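Long-range contact in fatty Acyl-Adenylate Ligase (Escherichia coli, PDB 3PBK), which is a member of the AMP-binding enzyme family of the ANL clan: residues Ala479-Ile491 against Gln503-Leu517. Numbering follows the deposited sequence.
Sequences AEQEPEIHSGDAI and QIQCRISDEERRGQL
Ala479 sets its CB against CD1 of Ile504, opening a contact that shows how one arginine can gather two acidic side chains. Glu482, bent at chi2 (-60°), lays CG along Leu517 CD1 and brings OE1 into the guanidinium plane of Arg513, its anti lone pair taking a nearly straight bond from NH2 at 2.7 Å. Glu484 meets the same guanidinium side-on: OE1 accepts from NH2 through its syn lone pair, while OE2 accepts from Arg513 NE at 2.9 Å. NH2 serves both carboxylates, and the two-nitrogen grip on Glu484 would tend to fix the rotation of the guanidinium; Leu517 CD1 lies on one face of it, offset toward the rim. The aliphatic part of Glu484 crosses Ile508 at about a right angle. Ile485 places CD1 between Ile504 and Leu517. Asp489 closes the type II turn begun at His486, its OD2 accepting from His486 N, and holds Gln505 twice: its carbonyl O accepts Gln505 N, and OD1 is met from above its carboxylate plane by NE2. Ala490 faces Ile504, and Ile491 exchanges two backbone bonds with Gln503. Helix 511-529, through Arg513 and Leu517, thus joins the loop before hairpin 490-494/500-505; strand 533-538 runs parallel to 500-505, and helix 553-564 packs on Ile491 and Gln503.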
loop_
_atom_site.group_PDB
_atom_site.type_symbol
_atom_site.label_atom_id
_atom_site.label_comp_id
_atom_site.label_asym_id
_atom_site.label_seq_id
_atom_site.Cartn_x
_atom_site.Cartn_y
_atom_site.Cartn_z
ATOM N N ALA A 479 23.722 -1.465 6.232
ATOM C CA ALA A 479 23.977 -1.952 4.881
ATOM C C ALA A 479 23.709 -0.899 3.793
ATOM O O ALA A 479 24.458 -0.796 2.825
ATOM C CB ALA A 479 23.176 -3.205 4.618
ATOM N N GLU A 480 22.649 -0.117 3.958
ATOM C CA GLU A 480 22.271 0.878 2.957
ATOM C C GLU A 480 23.207 2.102 2.906
ATOM O O GLU A 480 23.017 3.022 2.099
ATOM C CB GLU A 480 20.827 1.308 3.185
ATOM C CG GLU A 480 19.897 0.143 3.440
ATOM C CD GLU A 480 18.556 0.561 4.036
ATOM O OE1 GLU A 480 18.441 1.712 4.523
ATOM O OE2 GLU A 480 17.621 -0.273 4.023
ATOM N N GLN A 481 24.221 2.103 3.762
ATOM C CA GLN A 481 25.201 3.180 3.781
ATOM C C GLN A 481 26.185 3.006 2.639
ATOM O O GLN A 481 26.765 3.977 2.131
ATOM C CB GLN A 481 25.954 3.174 5.105
ATOM C CG GLN A 481 25.063 3.402 6.306
ATOM C CD GLN A 481 24.404 4.760 6.261
ATOM O OE1 GLN A 481 23.218 4.877 5.907
ATOM N NE2 GLN A 481 25.174 5.810 6.592
ATOM N N GLU A 482 26.384 1.758 2.240
ATOM C CA GLU A 482 27.280 1.480 1.145
ATOM C C GLU A 482 26.652 2.026 -0.133
ATOM O O GLU A 482 25.426 2.025 -0.263
ATOM C CB GLU A 482 27.538 -0.021 1.059
ATOM C CG GLU A 482 28.148 -0.607 2.337
ATOM C CD GLU A 482 29.499 0.012 2.689
ATOM O OE1 GLU A 482 30.466 -0.171 1.913
ATOM O OE2 GLU A 482 29.595 0.675 3.749
ATOM N N PRO A 483 27.486 2.511 -1.076
ATOM C CA PRO A 483 26.956 3.164 -2.279
ATOM C C PRO A 483 26.177 2.179 -3.139
ATOM O O PRO A 483 25.189 2.553 -3.780
ATOM C CB PRO A 483 28.215 3.618 -3.026
ATOM C CG PRO A 483 29.349 3.456 -2.065
ATOM C CD PRO A 483 28.951 2.370 -1.130
ATOM N N GLU A 484 26.615 0.923 -3.134
ATOM C CA GLU A 484 26.031 -0.092 -4.004
ATOM C C GLU A 484 24.688 -0.605 -3.476
ATOM O O GLU A 484 23.820 -1.024 -4.244
ATOM C CB GLU A 484 27.009 -1.253 -4.212
ATOM C CG GLU A 484 28.370 -0.840 -4.762
ATOM C CD GLU A 484 29.458 -0.756 -3.689
ATOM O OE1 GLU A 484 29.120 -0.811 -2.485
ATOM O OE2 GLU A 484 30.652 -0.639 -4.053
ATOM N N ILE A 485 24.518 -0.560 -2.160
ATOM C CA ILE A 485 23.277 -1.015 -1.549
ATOM C C ILE A 485 22.236 0.101 -1.376
ATOM O O ILE A 485 22.542 1.197 -0.884
ATOM C CB ILE A 485 23.560 -1.682 -0.217
ATOM C CG1 ILE A 485 24.711 -2.671 -0.391
ATOM C CG2 ILE A 485 22.310 -2.359 0.301
ATOM C CD1 ILE A 485 25.236 -3.212 0.898
ATOM N N HIS A 486 21.010 -0.191 -1.810
ATOM C CA HIS A 486 19.884 0.730 -1.673
ATOM C C HIS A 486 18.893 0.219 -0.633
ATOM O O HIS A 486 19.047 -0.877 -0.098
ATOM C CB HIS A 486 19.149 0.897 -3.000
ATOM C CG HIS A 486 20.049 1.148 -4.164
ATOM N ND1 HIS A 486 20.761 2.321 -4.316
ATOM C CD2 HIS A 486 20.342 0.384 -5.245
ATOM C CE1 HIS A 486 21.461 2.263 -5.435
ATOM N NE2 HIS A 486 21.221 1.101 -6.019
ATOM N N SER A 487 17.864 1.015 -0.363
ATOM C CA SER A 487 16.841 0.625 0.595
ATOM C C SER A 487 15.916 -0.447 0.014
ATOM O O SER A 487 15.348 -0.289 -1.072
ATOM C CB SER A 487 16.045 1.847 1.045
ATOM O OG SER A 487 15.664 1.719 2.406
ATOM N N GLY A 488 15.779 -1.552 0.735
ATOM C CA GLY A 488 14.987 -2.655 0.232
ATOM C C GLY A 488 15.878 -3.764 -0.281
ATOM O O GLY A 488 15.462 -4.919 -0.375
ATOM N N ASP A 489 17.115 -3.406 -0.609
ATOM C CA ASP A 489 18.101 -4.379 -1.049
ATOM C C ASP A 489 18.502 -5.291 0.105
ATOM O O ASP A 489 18.928 -6.419 -0.107
ATOM C CB ASP A 489 19.339 -3.669 -1.603
ATOM C CG ASP A 489 19.144 -3.160 -3.017
ATOM O OD1 ASP A 489 18.094 -3.464 -3.637
ATOM O OD2 ASP A 489 20.055 -2.453 -3.508
ATOM N N ALA A 490 18.368 -4.796 1.329
ATOM C CA ALA A 490 18.820 -5.543 2.498
ATOM C C ALA A 490 17.667 -5.967 3.401
ATOM O O ALA A 490 16.801 -5.158 3.729
ATOM C CB ALA A 490 19.846 -4.733 3.283
ATOM N N ILE A 491 17.681 -7.245 3.783
ATOM C CA ILE A 491 16.689 -7.843 4.670
ATOM C C ILE A 491 17.367 -8.471 5.880
ATOM O O ILE A 491 18.326 -9.240 5.737
ATOM C CB ILE A 491 15.962 -8.986 3.989
ATOM C CG1 ILE A 491 15.352 -8.531 2.678
ATOM C CG2 ILE A 491 14.894 -9.553 4.902
ATOM C CD1 ILE A 491 14.999 -9.698 1.778
ATOM N N GLN A 503 20.465 -10.586 4.624
ATOM C CA GLN A 503 20.574 -10.877 3.206
ATOM C C GLN A 503 20.635 -9.582 2.409
ATOM O O GLN A 503 19.912 -8.637 2.690
ATOM C CB GLN A 503 19.409 -11.743 2.747
ATOM C CG GLN A 503 19.179 -12.950 3.621
ATOM C CD GLN A 503 18.312 -14.000 2.955
ATOM O OE1 GLN A 503 17.161 -13.747 2.591
ATOM N NE2 GLN A 503 18.863 -15.198 2.796
ATOM N N ILE A 504 21.531 -9.538 1.432
ATOM C CA ILE A 504 21.692 -8.368 0.578
ATOM C C ILE A 504 21.721 -8.791 -0.889
ATOM O O ILE A 504 22.596 -9.547 -1.317
ATOM C CB ILE A 504 22.987 -7.588 0.898
ATOM C CG1 ILE A 504 23.075 -7.269 2.390
ATOM C CG2 ILE A 504 23.059 -6.312 0.079
ATOM C CD1 ILE A 504 24.307 -6.484 2.768
ATOM N N GLN A 505 20.745 -8.314 -1.650
ATOM C CA GLN A 505 20.725 -8.550 -3.076
ATOM C C GLN A 505 21.456 -7.381 -3.687
ATOM O O GLN A 505 21.133 -6.233 -3.394
ATOM C CB GLN A 505 19.290 -8.621 -3.594
ATOM C CG GLN A 505 18.539 -7.311 -3.526
ATOM C CD GLN A 505 17.175 -7.400 -4.177
ATOM O OE1 GLN A 505 16.625 -8.493 -4.345
ATOM N NE2 GLN A 505 16.617 -6.246 -4.550
ATOM N N CYS A 506 22.457 -7.666 -4.513
ATOM C CA CYS A 506 23.294 -6.604 -5.058
ATOM C C CYS A 506 23.975 -6.969 -6.374
ATOM O O CYS A 506 24.114 -8.146 -6.722
ATOM C CB CYS A 506 24.366 -6.235 -4.046
ATOM S SG CYS A 506 25.446 -7.631 -3.725
ATOM N N ARG A 507 24.423 -5.934 -7.078
ATOM C CA ARG A 507 25.069 -6.084 -8.375
ATOM C C ARG A 507 26.606 -6.000 -8.280
ATOM O O ARG A 507 27.283 -5.719 -9.275
ATOM C CB ARG A 507 24.534 -5.024 -9.352
ATOM C CG ARG A 507 23.060 -5.170 -9.717
ATOM C CD ARG A 507 22.515 -3.906 -10.375
ATOM N NE ARG A 507 21.080 -4.012 -10.641
ATOM C CZ ARG A 507 20.308 -2.997 -11.028
ATOM N NH1 ARG A 507 20.840 -1.788 -11.192
ATOM N NH2 ARG A 507 19.006 -3.182 -11.249
ATOM N N ILE A 508 27.157 -6.249 -7.095
ATOM C CA ILE A 508 28.606 -6.170 -6.915
ATOM C C ILE A 508 29.289 -7.392 -7.511
ATOM O O ILE A 508 29.201 -8.491 -6.974
ATOM C CB ILE A 508 29.001 -6.027 -5.432
ATOM C CG1 ILE A 508 28.512 -4.690 -4.878
ATOM C CG2 ILE A 508 30.504 -6.127 -5.267
ATOM C CD1 ILE A 508 28.404 -4.646 -3.367
ATOM N N SER A 509 29.978 -7.194 -8.624
ATOM C CA SER A 509 30.621 -8.306 -9.317
ATOM C C SER A 509 32.029 -8.576 -8.791
ATOM O O SER A 509 32.417 -9.732 -8.620
ATOM C CB SER A 509 30.657 -8.050 -10.827
ATOM O OG SER A 509 29.389 -7.627 -11.307
ATOM N N ASP A 510 32.784 -7.506 -8.544
ATOM C CA ASP A 510 34.154 -7.617 -8.048
ATOM C C ASP A 510 34.188 -8.480 -6.789
ATOM O O ASP A 510 33.579 -8.134 -5.778
ATOM C CB ASP A 510 34.746 -6.228 -7.781
ATOM C CG ASP A 510 36.134 -6.286 -7.139
ATOM O OD1 ASP A 510 36.702 -7.394 -7.048
ATOM O OD2 ASP A 510 36.665 -5.228 -6.724
ATOM N N GLU A 511 34.901 -9.605 -6.868
ATOM C CA GLU A 511 34.982 -10.570 -5.777
ATOM C C GLU A 511 35.774 -10.013 -4.601
ATOM O O GLU A 511 35.530 -10.358 -3.444
ATOM C CB GLU A 511 35.614 -11.867 -6.276
ATOM C CG GLU A 511 35.727 -12.947 -5.223
ATOM C CD GLU A 511 34.380 -13.319 -4.619
ATOM O OE1 GLU A 511 33.392 -13.430 -5.391
ATOM O OE2 GLU A 511 34.313 -13.501 -3.374
ATOM N N GLU A 512 36.724 -9.142 -4.912
ATOM C CA GLU A 512 37.500 -8.437 -3.901
ATOM C C GLU A 512 36.609 -7.526 -3.041
ATOM O O GLU A 512 36.726 -7.506 -1.812
ATOM C CB GLU A 512 38.604 -7.624 -4.589
ATOM C CG GLU A 512 39.444 -6.743 -3.676
ATOM C CD GLU A 512 39.827 -5.418 -4.343
ATOM O OE1 GLU A 512 39.056 -4.428 -4.206
ATOM O OE2 GLU A 512 40.898 -5.369 -4.998
ATOM N N ARG A 513 35.723 -6.774 -3.694
ATOM C CA ARG A 513 34.806 -5.876 -2.998
ATOM C C ARG A 513 33.783 -6.640 -2.163
ATOM O O ARG A 513 33.441 -6.221 -1.060
ATOM C CB ARG A 513 34.083 -4.968 -3.989
ATOM C CG ARG A 513 32.886 -4.226 -3.395
ATOM C CD ARG A 513 33.331 -3.058 -2.535
ATOM N NE ARG A 513 32.225 -2.198 -2.117
ATOM C CZ ARG A 513 31.974 -1.867 -0.853
ATOM N NH1 ARG A 513 32.752 -2.324 0.119
ATOM N NH2 ARG A 513 30.953 -1.070 -0.559
ATOM N N ARG A 514 33.291 -7.756 -2.694
ATOM C CA ARG A 514 32.338 -8.581 -1.959
ATOM C C ARG A 514 32.917 -8.969 -0.607
ATOM O O ARG A 514 32.326 -8.682 0.431
ATOM C CB ARG A 514 31.953 -9.839 -2.741
ATOM C CG ARG A 514 31.330 -9.576 -4.100
ATOM C CD ARG A 514 31.144 -10.868 -4.889
ATOM N NE ARG A 514 30.033 -11.658 -4.378
ATOM C CZ ARG A 514 28.755 -11.375 -4.613
ATOM N NH1 ARG A 514 28.434 -10.318 -5.343
ATOM N NH2 ARG A 514 27.794 -12.141 -4.113
ATOM N N GLY A 515 34.075 -9.619 -0.618
ATOM C CA GLY A 515 34.719 -10.019 0.619
ATOM C C GLY A 515 34.961 -8.831 1.530
ATOM O O GLY A 515 34.745 -8.896 2.741
ATOM N N GLN A 516 35.409 -7.737 0.929
ATOM C CA GLN A 516 35.729 -6.519 1.650
ATOM C C GLN A 516 34.514 -5.961 2.390
ATOM O O GLN A 516 34.583 -5.654 3.585
ATOM C CB GLN A 516 36.291 -5.493 0.667
ATOM C CG GLN A 516 36.043 -4.038 1.032
ATOM C CD GLN A 516 36.692 -3.091 0.037
ATOM O OE1 GLN A 516 36.264 -1.940 -0.125
ATOM N NE2 GLN A 516 37.729 -3.581 -0.649
ATOM N N LEU A 517 33.400 -5.843 1.676
ATOM C CA LEU A 517 32.171 -5.299 2.245
ATOM C C LEU A 517 31.507 -6.234 3.258
ATOM O O LEU A 517 30.921 -5.767 4.229
ATOM C CB LEU A 517 31.195 -4.918 1.130
ATOM C CG LEU A 517 29.735 -4.635 1.471
ATOM C CD1 LEU A 517 29.145 -3.715 0.443
ATOM C CD2 LEU A 517 28.938 -5.908 1.522
#